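Local coordinates for protein 3-deoxy-d-manno-octulosonic-acid transferase (Acinetobacter baumannii, PDB 4BFC) that probably transfers 3-deoxy-D-manno-octulosonic acid (Kdo) from CMP-Kdo to a lipid A precursor, the part described being its C-terminal CMP-Kdo binding domain, at residues Q29-H34 and L124-L128; R42-I47 and L128-F133; I147-M151 and I169-F173; E172-A178 and Q208-L213; Q57-L62 and A185-V189. All coordinates share one frame; numbering follows the deposited sequence.

Interaction 1: residues Q29-H34 and L124-L128; sequences QAAQLH and LWYAL
Leu-124 reaches Ala-30 because its CG stands anti to the backbone N (chi1 173°) while a second torsion of 54° splays its two methyls. CD1 settles on the backbone of Ala-30, 3.5 Å from Ala-30 N, and CD2 turns toward Gln-29 and Leu-33. Leu-128 takes the other common leucine shape, CG beside its own N (chi1 -67°), and thereby lays CD2 close to the carbonyl of the same alanine, with Leu-128 CD2 to Ala-30 O at 3.2 Å. That oxygen is already held by His-34 N inside the helix, so the methyl only covers a satisfied acceptor. Between the two leucines the bare methyls meet: Ala-30 CB and Ala-127 CB are 3.7 Å apart. A residue no bigger than alanine suits this place, where the CA atoms of Ala-30 and Leu-124 come within 5.7 Å of each other. The extended chain of Gln-29 runs across Leu-124 at about a right angle; its CG touches CD1 and its terminal amide lies against Leu-124 CD2, while OE1 also makes a weak hydrogen bond to Arg-101. Leu-33 also crosses Leu-124 at about a right angle, its CD1 lying 4.0 Å from Leu-124 CD2, and it reaches obliquely toward the ring of Trp-125, which packs on strand 72-78 beneath. The helix segments pass 9.2 Å apart at a signed angle of -55°, and the touching residues are spaced by three and four along each. This is consistent with ridges-into-grooves packing of two neighbouring helices on one face of a Rossmann-like alpha/beta domain.

Interaction 2: residues R42-I47 and L128-F133; sequences RQVVTI and LSQVCF
Val-45 and Val-131 lie side by side on the tightly packed part of this parallel pairing, pointing the same way, with Val-45 CG1 3.6 Å from Val-131 CG2. Two residues on, Ile-47 brings CG2 obliquely to the ring of Phe-133. Beta-branched and aromatic residues suit this buried sheet face because their bulk fills the layer between strands and helices. The backbones are stitched in the parallel manner: Thr-46 N binds Val-131 O at 3.0 Å, and Phe-133 N binds Thr-46 O at 2.8 Å. Thr-46 projects to the other face together with Cys-132. Its OG1 lies beside its own N (chi1 -69°), a setting that presents the hydroxyl to Ser-129; Thr-46 OG1 donates to Ser-129 OG at 2.7 Å, which satisfies the buried hydroxyl's proton, and Ser-129 OG is in turn bonded to Trp-125 O.

The looser side is the entrance to the pairing, where Gln-43, Ser-129 and Gln-130 are partly exposed. Here Gln-130, in one of two modelled conformers, bends at chi2 so that its OE1 accepts Val-44 N at 2.8 Å in a nearly straight bond (171°). Its backbone N returns a bond to Val-44 O, 2.7 Å away, to which Val-131 N adds a weak one.

Strand 72-78 pairs with the far edge of strand 43-50, while helices 54-68 and 185-197 cover the face of Val-45, Ile-47, Val-131 and Phe-133, with Trp-192 touching all four.

Interaction 3: residues I147-M151 and I169-F173; sequences ILEPM and IVDEF
Met-151 and Phe-173 make the one contact here that is more than apolar, a Met-aromatic pair. Thioether and ring slide past each other in opposite directions, and Met-151 SD lies 4.3 Å from the centroid of the Phe-173 ring, 38° off its normal and therefore oblique rather than squarely above it. The methionine, taken in one of two modelled conformers, bends at chi2 (-71°), which carries CG over the ring face and sets SD and CE above the CD1–CE1 side of that same face, SD 3.7 Å from Phe-173 CE1. A flexible, polarisable side chain suits such a place, since it can follow the outline of a flat ring.

The remaining contacts are aliphatic. Ile-147 extends its long branch into the groove between Val-170 and Phe-173; its CD1 is 3.8 Å from Val-170 CG2, the two side chains crossing at about a right angle. Ile-147 slides past Ile-169 in the opposite direction, its CG1 4.1 Å from Ile-169 CG2. Leu-148 divides its methyls: CD1 meets Ile-169 CD1 at 3.7 Å, and CD2 approaches the ring obliquely, 3.8 Å from Phe-173 CE2. Leucine serves well here because its forked end can touch two partners, residues 169 and 173, one helical turn apart.

Helix 148-152 thus leans on helix 167-175, with Ile-147 and Met-151 resting on strand 157-159 and helix 199-214 closing over Leu-148, Met-151 and Phe-173. Near the start of helix 167-175, Glu-86 of a second subunit accepts a hydrogen bond from Ile-169 N.

Interaction 4: residues E172-A178 and Q208-L213; sequences EFIDENA and QAHKVL
Gln-208 can be followed outward from its backbone as it passes along the carbonyl of Glu-176. Its CB and CG each lie 3.2 Å from Glu-176 O, and the chain then bends at chi2 (-54°), wrapping round that oxygen. At the tip, Gln-208 NE2 donates to Glu-176 O at 2.8 Å with an N-H...O angle of 160°; the acceptor lies nearly in the plane of the glutamine amide, while the N-H arrives tilted from the plane of the carbonyl. The other tip atom, Gln-208 OE1, accepts Lys-211 NZ at 3.0 Å, so the amide is engaged at both ends, which should favour one orientation of it. Glutamine suits this position because it has both a donor and an acceptor at the end of a flexible chain.

The carbonyl so gripped belongs to a Schellman motif that ends helix 167-175: Ala-178 N returns to Phe-173 O, Asn-177 N to Ile-174 O, and Asn-177 takes the positive phi of the C-prime residue. The turn brings Ala-178 back against helix 199-214, its CB 3.6 Å from Ala-209 N, where a small side chain permits close approach.

Val-212 fills the inner side. Its CG1 sits over the centre of the Phe-173 ring, 3.6 Å from the centroid, in a CH-pi contact on the face opposite Met-151, and Leu-213 meets the ring at its edge. The second methyl, Val-212 CG2, packs 3.4 Å from Glu-176 CG, the aliphatic part of a glutamate whose carboxylate makes a long, weak ion pair with Arg-215.

Interaction 5: residues Q57-L62 and A185-V189; sequences QILEAL and AQQVV
Ala-185 and Ala-61 each direct their single methyl at the opposing helix, and the larger side chains are arranged round them. Ala-185 CB presses on the backbone at the start of segment 57-62, 3.5 Å from Gln-57 O, and also touches Ile-58 CG1 at 3.9 Å. Ala-61 CB lies between two partners, 3.7 Å from Val-189 CG2 and 3.6 Å from Gln-186 OE1. Alanine suits both places: the axes of the segments pass only 8.5 Å apart, at a signed crossing angle of -54°, and methyls keep the gap small.

Farther along, Val-189 and Leu-62 cross obliquely. With CG1 anti to its backbone N (chi1 174°), Val-189 can set one methyl on Leu-62 CD1, 4.0 Å from Val-189 CG1, while CG2 covers Ala-61. Toward the exposed side, Gln-186 folds back at chi2 and lays its amide beside the methyl of Ala-61. There a water joins the two helices: it donates to Ala-61 O at 2.6 Å and accepts from Gln-186 NE2 at 2.9 Å. A long amide suits this border, since a bent chain can lay its amide against a methyl and still offer an N-H to water.

Helices 54-68 and 185-197 together lie on one face of the parallel sheet. Ile-58 rests on Ile-47 and Phe-133, Leu-62 on Val-45 and Cys-74, and Val-188 on Phe-133, so strands 43-50, 72-78 and 131-134 form the floor beneath.

Interaction 2 is the hub, its centre about 5 Å from that of the chain. Interaction 1 joins helices on one sheet face and shares Leu-128 with it, whereas interaction 5 covers the other face, where Phe-133 CE2 meets Ile-58 CD1 at 3.6 Å; the centres of interactions 1 and 5 are about 24 Å apart. Interactions 3 and 4, about 8 Å apart between centres, share Phe-173, and interaction 3 touches interaction 2 through Cys-132 SG and Pro-150 CB at 3.6 Å. In GT-B glycosyltransferases the nucleotide-sugar usually binds at the C-terminal ends of such parallel strands, so CMP-Kdo probably docks near the loop joining strand 131-134 to helix 148-152.

Interaction 1: residues Q29-H34 and L124-L128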
# COMPACT_ATOMS: atom_id res chain seq x y z
N GLN A 29 10.63 22.78 -14.60
CA GLN A 29 11.30 22.96 -13.33
C GLN A 29 12.66 22.22 -13.37
O GLN A 29 13.64 22.70 -12.80
CB GLN A 29 10.44 22.43 -12.19
CG GLN A 29 11.12 22.55 -10.85
CD GLN A 29 10.24 22.08 -9.72
OE1 GLN A 29 10.57 22.27 -8.55
NE2 GLN A 29 9.11 21.47 -10.08
N ALA A 30 12.70 21.05 -14.00
CA ALA A 30 13.94 20.28 -14.16
C ALA A 30 15.01 21.08 -14.92
O ALA A 30 16.19 21.02 -14.58
CB ALA A 30 13.66 18.98 -14.86
N ALA A 31 14.59 21.79 -15.97
CA ALA A 31 15.49 22.69 -16.68
C ALA A 31 16.04 23.82 -15.78
O ALA A 31 17.24 24.12 -15.85
CB ALA A 31 14.82 23.22 -17.95
N GLN A 32 15.22 24.39 -14.90
CA GLN A 32 15.67 25.42 -13.96
C GLN A 32 16.69 24.86 -12.97
O GLN A 32 17.71 25.51 -12.67
CB GLN A 32 14.50 26.04 -13.19
CG GLN A 32 13.63 26.96 -14.03
CD GLN A 32 12.36 27.38 -13.30
OE1 GLN A 32 11.49 26.54 -13.01
NE2 GLN A 32 12.24 28.68 -13.01
N LEU A 33 16.43 23.66 -12.48
CA LEU A 33 17.28 23.07 -11.47
C LEU A 33 18.59 22.53 -12.08
O LEU A 33 19.62 22.56 -11.42
CB LEU A 33 16.55 21.95 -10.72
CG LEU A 33 15.38 22.29 -9.81
CD1 LEU A 33 14.91 20.99 -9.19
CD2 LEU A 33 15.77 23.20 -8.63
N HIS A 34 18.51 22.00 -13.29
CA HIS A 34 19.70 21.56 -14.02
C HIS A 34 20.70 22.69 -14.11
O HIS A 34 21.93 22.48 -13.98
CB HIS A 34 19.33 21.16 -15.44
CG HIS A 34 20.48 20.59 -16.23
ND1 HIS A 34 21.36 21.37 -16.92
CD2 HIS A 34 20.89 19.28 -16.42
CE1 HIS A 34 22.29 20.58 -17.50
NE2 HIS A 34 21.99 19.31 -17.19
N LEU A 124 10.00 15.01 -11.77
CA LEU A 124 11.12 15.94 -11.76
C LEU A 124 12.47 15.17 -11.74
O LEU A 124 13.37 15.54 -12.51
CB LEU A 124 11.03 16.88 -10.53
CG LEU A 124 12.12 17.88 -10.12
CD1 LEU A 124 12.39 18.75 -11.32
CD2 LEU A 124 11.68 18.71 -8.88
N TRP A 125 12.58 14.19 -10.83
CA TRP A 125 13.85 13.43 -10.66
C TRP A 125 14.15 12.64 -11.91
O TRP A 125 15.26 12.69 -12.39
CB TRP A 125 13.83 12.56 -9.43
CG TRP A 125 13.35 13.37 -8.24
CD1 TRP A 125 12.26 13.09 -7.44
CD2 TRP A 125 13.82 14.68 -7.81
NE1 TRP A 125 12.04 14.10 -6.53
CE2 TRP A 125 12.95 15.09 -6.70
CE3 TRP A 125 14.83 15.54 -8.24
CZ2 TRP A 125 13.11 16.29 -6.06
CZ3 TRP A 125 14.95 16.79 -7.60
CH2 TRP A 125 14.15 17.12 -6.50
N TYR A 126 13.17 11.90 -12.44
CA TYR A 126 13.46 11.23 -13.76
C TYR A 126 13.92 12.23 -14.85
O TYR A 126 14.82 11.96 -15.61
CB TYR A 126 12.17 10.58 -14.31
CG TYR A 126 11.71 9.34 -13.62
CD1 TYR A 126 12.65 8.35 -13.30
CD2 TYR A 126 10.35 9.11 -13.32
CE1 TYR A 126 12.27 7.17 -12.69
CE2 TYR A 126 9.96 7.92 -12.71
CZ TYR A 126 10.91 6.96 -12.41
OH TYR A 126 10.55 5.80 -11.84
N ALA A 127 13.33 13.43 -14.89
CA ALA A 127 13.71 14.41 -15.91
C ALA A 127 15.16 14.93 -15.70
O ALA A 127 15.77 15.49 -16.62
CB ALA A 127 12.73 15.58 -15.92
N LEU A 128 15.70 14.72 -14.52
CA LEU A 128 17.09 15.11 -14.20
C LEU A 128 18.09 13.96 -14.37
O LEU A 128 19.33 14.15 -14.20
CB LEU A 128 17.19 15.75 -12.81
CG LEU A 128 16.48 17.12 -12.66
CD1 LEU A 128 16.56 17.58 -11.22
CD2 LEU A 128 17.16 18.15 -13.57

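Interaction 2: residues R42-I47 and L128-F133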
# COMPACT_ATOMS: atom_id res chain seq x y z
N ARG A 42 27.64 16.73 -13.93
CA ARG A 42 27.42 15.65 -13.01
C ARG A 42 26.79 14.52 -13.86
O ARG A 42 26.18 14.80 -14.95
CB ARG A 42 26.41 16.03 -11.91
CG ARG A 42 26.82 17.21 -11.03
CD ARG A 42 28.14 16.91 -10.34
NE ARG A 42 28.17 15.86 -9.31
CZ ARG A 42 27.82 16.01 -8.04
NH1 ARG A 42 27.38 17.21 -7.60
NH2 ARG A 42 28.01 15.00 -7.20
N GLN A 43 27.01 13.31 -13.40
CA GLN A 43 26.28 12.15 -13.95
C GLN A 43 25.26 11.72 -12.88
O GLN A 43 25.63 11.22 -11.83
CB GLN A 43 27.20 11.00 -14.28
CG GLN A 43 28.09 11.32 -15.44
CD GLN A 43 29.11 10.22 -15.66
OE1 GLN A 43 29.74 9.71 -14.72
NE2 GLN A 43 29.24 9.81 -16.90
N VAL A 44 23.98 11.95 -13.22
CA VAL A 44 22.89 11.71 -12.25
C VAL A 44 22.27 10.32 -12.47
O VAL A 44 21.77 10.03 -13.60
CB VAL A 44 21.78 12.74 -12.44
CG1 VAL A 44 20.65 12.48 -11.42
CG2 VAL A 44 22.41 14.13 -12.19
N VAL A 45 22.39 9.49 -11.43
CA VAL A 45 21.82 8.12 -11.45
C VAL A 45 20.70 8.10 -10.40
O VAL A 45 20.94 8.57 -9.27
CB VAL A 45 22.91 7.04 -11.22
CG1 VAL A 45 24.07 7.28 -12.21
CG2 VAL A 45 23.50 6.97 -9.80
N THR A 46 19.57 7.50 -10.76
CA THR A 46 18.42 7.61 -9.83
C THR A 46 17.87 6.23 -9.43
O THR A 46 17.64 5.36 -10.35
CB THR A 46 17.38 8.48 -10.53
OG1 THR A 46 17.89 9.80 -10.60
CG2 THR A 46 16.00 8.54 -9.79
N ILE A 47 17.62 5.97 -8.16
CA ILE A 47 16.91 4.79 -7.76
C ILE A 47 15.51 5.27 -7.29
O ILE A 47 15.40 6.09 -6.38
CB ILE A 47 17.56 3.90 -6.69
CG1 ILE A 47 17.78 4.67 -5.37
CG2 ILE A 47 18.91 3.37 -7.19
CD1 ILE A 47 18.54 3.92 -4.28
N LEU A 128 15.70 14.72 -14.52
CA LEU A 128 17.09 15.11 -14.20
C LEU A 128 18.09 13.96 -14.37
O LEU A 128 19.33 14.15 -14.20
CB LEU A 128 17.19 15.75 -12.81
CG LEU A 128 16.48 17.12 -12.66
CD1 LEU A 128 16.56 17.58 -11.22
CD2 LEU A 128 17.16 18.15 -13.57
N SER A 129 17.60 12.75 -14.67
CA SER A 129 18.45 11.57 -14.55
C SER A 129 19.13 11.23 -15.92
O SER A 129 18.50 11.38 -17.01
CB SER A 129 17.56 10.37 -14.18
OG SER A 129 16.83 10.60 -12.95
N GLN A 130 20.35 10.70 -15.82
CA GLN A 130 21.05 10.08 -16.96
C GLN A 130 20.65 8.62 -17.13
O GLN A 130 20.53 8.14 -18.27
CB GLN A 130 22.58 10.22 -16.88
CG GLN A 130 23.11 11.50 -17.47
CD GLN A 130 22.63 12.70 -16.73
OE1 GLN A 130 23.18 13.06 -15.66
NE2 GLN A 130 21.60 13.33 -17.25
N VAL A 131 20.50 7.93 -15.99
CA VAL A 131 20.02 6.55 -16.00
C VAL A 131 19.19 6.38 -14.73
O VAL A 131 19.36 7.13 -13.74
CB VAL A 131 21.16 5.46 -15.97
CG1 VAL A 131 22.01 5.46 -17.26
CG2 VAL A 131 22.06 5.60 -14.74
N CYS A 132 18.38 5.35 -14.73
CA CYS A 132 17.61 5.05 -13.55
C CYS A 132 17.42 3.56 -13.31
O CYS A 132 17.70 2.71 -14.16
CB CYS A 132 16.25 5.80 -13.59
SG CYS A 132 15.00 4.98 -14.60
N PHE A 133 17.01 3.25 -12.09
CA PHE A 133 16.53 1.95 -11.68
C PHE A 133 15.14 2.13 -11.01
O PHE A 133 14.99 2.94 -10.13
CB PHE A 133 17.49 1.40 -10.64
CG PHE A 133 16.98 0.20 -9.86
CD1 PHE A 133 16.93 -1.11 -10.38
CD2 PHE A 133 16.38 0.41 -8.60
CE1 PHE A 133 16.43 -2.17 -9.60
CE2 PHE A 133 15.86 -0.64 -7.81
CZ PHE A 133 15.92 -1.98 -8.32

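Interaction 3: residues I147-M151 and I169-F173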
# COMPACT_ATOMS: atom_id res chain seq x y z
N ILE A 147 7.41 1.35 -15.10
CA ILE A 147 8.55 1.84 -15.90
C ILE A 147 8.19 2.81 -17.03
O ILE A 147 9.07 3.30 -17.68
CB ILE A 147 9.36 0.61 -16.40
CG1 ILE A 147 8.46 -0.28 -17.31
CG2 ILE A 147 9.92 -0.16 -15.23
CD1 ILE A 147 9.34 -1.03 -18.33
N LEU A 148 6.90 3.05 -17.32
CA LEU A 148 6.55 3.91 -18.46
C LEU A 148 6.98 5.35 -18.28
O LEU A 148 7.34 6.05 -19.24
CB LEU A 148 5.00 3.82 -18.67
CG LEU A 148 4.49 2.46 -19.19
CD1 LEU A 148 2.96 2.47 -19.27
CD2 LEU A 148 5.12 2.18 -20.53
N GLU A 149 6.97 5.81 -17.01
CA GLU A 149 7.31 7.19 -16.72
C GLU A 149 8.77 7.54 -17.14
O GLU A 149 8.97 8.42 -17.99
CB GLU A 149 7.00 7.50 -15.25
CG GLU A 149 5.54 7.21 -14.88
CD GLU A 149 5.19 7.46 -13.42
OE1 GLU A 149 5.93 7.03 -12.50
OE2 GLU A 149 4.14 8.10 -13.18
N PRO A 150 9.79 6.78 -16.65
CA PRO A 150 11.14 7.08 -17.19
C PRO A 150 11.32 6.86 -18.68
O PRO A 150 12.07 7.60 -19.30
CB PRO A 150 12.10 6.20 -16.33
CG PRO A 150 11.22 5.10 -15.82
CD PRO A 150 9.85 5.72 -15.63
N MET A 151 10.59 5.91 -19.28
CA MET A 151 10.69 5.59 -20.70
C MET A 151 10.26 6.80 -21.53
O MET A 151 10.86 7.17 -22.53
CB MET A 151 9.75 4.42 -21.02
CG MET A 151 10.15 3.03 -20.53
SD MET A 151 11.55 2.29 -21.42
CE MET A 151 11.86 0.83 -20.49
N ILE A 169 3.87 -5.25 -19.58
CA ILE A 169 4.57 -4.06 -20.11
C ILE A 169 6.07 -4.26 -20.09
O ILE A 169 6.73 -3.92 -21.10
CB ILE A 169 4.19 -2.77 -19.35
CG1 ILE A 169 2.83 -2.20 -19.78
CG2 ILE A 169 5.24 -1.63 -19.51
CD1 ILE A 169 2.34 -1.15 -18.77
N VAL A 170 6.63 -4.79 -19.00
CA VAL A 170 8.11 -4.99 -18.95
C VAL A 170 8.51 -5.98 -20.07
O VAL A 170 9.41 -5.68 -20.84
CB VAL A 170 8.60 -5.46 -17.58
CG1 VAL A 170 10.09 -5.80 -17.57
CG2 VAL A 170 8.42 -4.32 -16.60
N ASP A 171 7.79 -7.10 -20.21
CA ASP A 171 8.08 -8.03 -21.36
C ASP A 171 7.97 -7.38 -22.74
O ASP A 171 8.79 -7.67 -23.61
CB ASP A 171 7.24 -9.29 -21.30
CG ASP A 171 7.63 -10.20 -20.17
OD1 ASP A 171 8.73 -10.05 -19.61
OD2 ASP A 171 6.81 -11.07 -19.84
N GLU A 172 7.03 -6.48 -22.96
CA GLU A 172 6.97 -5.78 -24.26
C GLU A 172 8.30 -5.02 -24.51
O GLU A 172 8.82 -4.96 -25.64
CB GLU A 172 5.86 -4.75 -24.26
CG GLU A 172 4.46 -5.29 -24.47
CD GLU A 172 3.36 -4.28 -24.15
OE1 GLU A 172 3.65 -3.09 -23.88
OE2 GLU A 172 2.19 -4.69 -24.15
N PHE A 173 8.86 -4.45 -23.44
CA PHE A 173 10.11 -3.73 -23.54
C PHE A 173 11.36 -4.65 -23.60
O PHE A 173 12.31 -4.33 -24.32
CB PHE A 173 10.19 -2.65 -22.44
CG PHE A 173 9.33 -1.43 -22.73
CD1 PHE A 173 9.81 -0.34 -23.43
CD2 PHE A 173 8.03 -1.37 -22.25
CE1 PHE A 173 9.02 0.77 -23.69
CE2 PHE A 173 7.21 -0.27 -22.51
CZ PHE A 173 7.71 0.82 -23.22

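Interaction 4: residues E172-A178 and Q208-L213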
# COMPACT_ATOMS: atom_id res chain seq x y z
N GLU A 172 7.03 -6.48 -22.96
CA GLU A 172 6.97 -5.78 -24.26
C GLU A 172 8.30 -5.02 -24.51
O GLU A 172 8.82 -4.96 -25.64
CB GLU A 172 5.86 -4.75 -24.26
CG GLU A 172 4.46 -5.29 -24.47
CD GLU A 172 3.36 -4.28 -24.15
OE1 GLU A 172 3.65 -3.09 -23.88
OE2 GLU A 172 2.19 -4.69 -24.15
N PHE A 173 8.86 -4.45 -23.44
CA PHE A 173 10.11 -3.73 -23.54
C PHE A 173 11.36 -4.65 -23.60
O PHE A 173 12.31 -4.33 -24.32
CB PHE A 173 10.19 -2.65 -22.44
CG PHE A 173 9.33 -1.43 -22.73
CD1 PHE A 173 9.81 -0.34 -23.43
CD2 PHE A 173 8.03 -1.37 -22.25
CE1 PHE A 173 9.02 0.77 -23.69
CE2 PHE A 173 7.21 -0.27 -22.51
CZ PHE A 173 7.71 0.82 -23.22
N ILE A 174 11.34 -5.80 -22.94
CA ILE A 174 12.45 -6.74 -23.04
C ILE A 174 12.49 -7.29 -24.48
O ILE A 174 13.59 -7.43 -25.05
CB ILE A 174 12.31 -7.92 -22.04
CG1 ILE A 174 12.41 -7.46 -20.57
CG2 ILE A 174 13.33 -9.04 -22.30
CD1 ILE A 174 12.06 -8.61 -19.63
N ASP A 175 11.32 -7.55 -25.06
CA ASP A 175 11.25 -8.12 -26.43
C ASP A 175 11.82 -7.19 -27.48
O ASP A 175 12.28 -7.67 -28.51
CB ASP A 175 9.82 -8.44 -26.86
CG ASP A 175 9.19 -9.54 -26.05
OD1 ASP A 175 9.91 -10.33 -25.40
OD2 ASP A 175 7.95 -9.61 -26.08
N GLU A 176 11.77 -5.88 -27.25
CA GLU A 176 12.37 -4.92 -28.19
C GLU A 176 13.75 -4.34 -27.76
O GLU A 176 14.15 -3.29 -28.31
CB GLU A 176 11.41 -3.77 -28.44
CG GLU A 176 10.06 -4.21 -28.98
CD GLU A 176 10.16 -4.87 -30.32
OE1 GLU A 176 10.79 -4.27 -31.22
OE2 GLU A 176 9.61 -5.98 -30.48
N ASN A 177 14.40 -5.00 -26.79
CA ASN A 177 15.70 -4.57 -26.20
C ASN A 177 15.63 -3.12 -25.73
O ASN A 177 16.47 -2.29 -26.04
CB ASN A 177 16.86 -4.82 -27.21
CG ASN A 177 17.02 -6.29 -27.52
OD1 ASN A 177 17.23 -7.11 -26.62
ND2 ASN A 177 16.86 -6.66 -28.78
N ALA A 178 14.59 -2.84 -24.95
CA ALA A 178 14.24 -1.47 -24.68
C ALA A 178 14.33 -1.14 -23.17
O ALA A 178 14.22 0.03 -22.83
CB ALA A 178 12.86 -1.18 -25.22
N GLN A 208 14.75 2.23 -29.06
CA GLN A 208 13.92 1.05 -29.01
C GLN A 208 12.74 1.27 -28.08
O GLN A 208 11.64 0.76 -28.34
CB GLN A 208 14.70 -0.16 -28.53
CG GLN A 208 15.71 -0.74 -29.49
CD GLN A 208 15.08 -1.06 -30.82
OE1 GLN A 208 15.37 -0.41 -31.81
NE2 GLN A 208 14.15 -2.02 -30.84
N ALA A 209 12.97 1.98 -26.95
CA ALA A 209 11.89 2.32 -26.02
C ALA A 209 10.81 3.16 -26.69
O ALA A 209 9.60 2.84 -26.60
CB ALA A 209 12.45 3.09 -24.81
N HIS A 210 11.24 4.22 -27.36
CA HIS A 210 10.33 5.03 -28.18
C HIS A 210 9.54 4.32 -29.25
O HIS A 210 8.41 4.71 -29.53
CB HIS A 210 10.99 6.32 -28.68
CG HIS A 210 10.70 7.49 -27.78
ND1 HIS A 210 9.85 8.48 -28.13
CD2 HIS A 210 11.11 7.75 -26.46
CE1 HIS A 210 9.75 9.36 -27.10
NE2 HIS A 210 10.52 8.91 -26.08
N LYS A 211 10.10 3.25 -29.82
CA LYS A 211 9.35 2.37 -30.73
C LYS A 211 8.18 1.68 -30.01
O LYS A 211 7.03 1.74 -30.46
CB LYS A 211 10.25 1.30 -31.35
CG LYS A 211 10.84 1.63 -32.71
CD LYS A 211 11.77 0.51 -33.17
CE LYS A 211 12.82 1.01 -34.16
NZ LYS A 211 13.88 -0.01 -34.38
N VAL A 212 8.48 1.01 -28.90
CA VAL A 212 7.46 0.30 -28.15
C VAL A 212 6.40 1.33 -27.74
O VAL A 212 5.21 1.04 -27.81
CB VAL A 212 8.03 -0.38 -26.89
CG1 VAL A 212 6.93 -1.05 -26.06
CG2 VAL A 212 9.10 -1.40 -27.27
N LEU A 213 6.84 2.52 -27.31
CA LEU A 213 5.91 3.51 -26.76
C LEU A 213 4.94 4.03 -27.77
O LEU A 213 3.79 4.34 -27.43
CB LEU A 213 6.65 4.67 -26.05
CG LEU A 213 7.23 4.37 -24.67
CD1 LEU A 213 8.22 5.49 -24.32
CD2 LEU A 213 6.16 4.23 -23.60

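Interaction 5: residues Q57-L62 and A185-V189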
# COMPACT_ATOMS: atom_id res chain seq x y z
N GLN A 57 21.37 -2.03 -0.59
CA GLN A 57 22.14 -2.88 -1.52
C GLN A 57 22.73 -2.12 -2.67
O GLN A 57 23.94 -2.31 -3.02
CB GLN A 57 21.35 -4.09 -2.04
CG GLN A 57 20.90 -5.09 -0.94
CD GLN A 57 20.13 -6.27 -1.50
OE1 GLN A 57 20.03 -7.30 -0.83
NE2 GLN A 57 19.54 -6.13 -2.65
N ILE A 58 21.95 -1.26 -3.31
CA ILE A 58 22.45 -0.46 -4.45
C ILE A 58 23.45 0.62 -3.98
O ILE A 58 24.51 0.78 -4.61
CB ILE A 58 21.29 0.17 -5.28
CG1 ILE A 58 20.48 -0.96 -5.95
CG2 ILE A 58 21.84 1.11 -6.31
CD1 ILE A 58 19.14 -0.52 -6.44
N LEU A 59 23.12 1.38 -2.92
CA LEU A 59 24.08 2.39 -2.42
C LEU A 59 25.41 1.75 -1.98
O LEU A 59 26.47 2.36 -2.24
CB LEU A 59 23.56 3.29 -1.34
CG LEU A 59 22.36 4.09 -1.85
CD1 LEU A 59 21.73 4.75 -0.61
CD2 LEU A 59 22.76 5.12 -2.90
N GLU A 60 25.36 0.55 -1.40
CA GLU A 60 26.62 -0.17 -0.97
C GLU A 60 27.50 -0.47 -2.18
O GLU A 60 28.74 -0.25 -2.13
CB GLU A 60 26.29 -1.51 -0.33
CG GLU A 60 26.04 -1.54 1.15
CD GLU A 60 25.67 -2.94 1.63
OE1 GLU A 60 25.42 -3.86 0.79
OE2 GLU A 60 25.59 -3.12 2.85
N ALA A 61 26.86 -0.96 -3.26
CA ALA A 61 27.52 -1.33 -4.53
C ALA A 61 28.08 -0.07 -5.20
O ALA A 61 29.20 -0.09 -5.81
CB ALA A 61 26.60 -2.13 -5.45
N LEU A 62 27.36 1.04 -5.06
CA LEU A 62 27.73 2.27 -5.75
C LEU A 62 28.76 3.13 -4.96
O LEU A 62 29.45 3.91 -5.58
CB LEU A 62 26.45 3.11 -5.98
CG LEU A 62 26.51 4.30 -6.97
CD1 LEU A 62 26.73 3.91 -8.42
CD2 LEU A 62 25.19 5.04 -6.85
N ALA A 185 22.00 -6.00 -7.15
CA ALA A 185 22.40 -4.58 -6.96
C ALA A 185 23.74 -4.30 -7.65
O ALA A 185 23.91 -3.27 -8.33
CB ALA A 185 22.47 -4.25 -5.50
N GLN A 186 24.63 -5.29 -7.57
CA GLN A 186 25.92 -5.15 -8.32
C GLN A 186 25.70 -4.99 -9.82
O GLN A 186 26.35 -4.13 -10.46
CB GLN A 186 26.91 -6.27 -7.93
CG GLN A 186 28.40 -5.93 -8.11
CD GLN A 186 28.93 -4.70 -7.36
OE1 GLN A 186 29.04 -4.67 -6.11
NE2 GLN A 186 29.35 -3.69 -8.13
N GLN A 187 24.81 -5.79 -10.40
CA GLN A 187 24.49 -5.69 -11.79
C GLN A 187 23.79 -4.38 -12.15
O GLN A 187 24.00 -3.89 -13.23
CB GLN A 187 23.79 -6.93 -12.33
CG GLN A 187 23.67 -6.85 -13.86
CD GLN A 187 23.13 -8.12 -14.45
OE1 GLN A 187 22.45 -8.91 -13.77
NE2 GLN A 187 23.41 -8.32 -15.74
N VAL A 188 22.94 -3.82 -11.26
CA VAL A 188 22.41 -2.49 -11.56
C VAL A 188 23.53 -1.47 -11.72
O VAL A 188 23.51 -0.66 -12.65
CB VAL A 188 21.53 -1.95 -10.39
CG1 VAL A 188 21.16 -0.50 -10.62
CG2 VAL A 188 20.29 -2.82 -10.21
N VAL A 189 24.49 -1.50 -10.80
CA VAL A 189 25.63 -0.56 -10.87
C VAL A 189 26.48 -0.84 -12.13
O VAL A 189 26.81 0.10 -12.82
CB VAL A 189 26.48 -0.61 -9.62
CG1 VAL A 189 27.73 0.26 -9.77
CG2 VAL A 189 25.69 -0.08 -8.41
O HOH W 1 30.80 -2.10 -6.20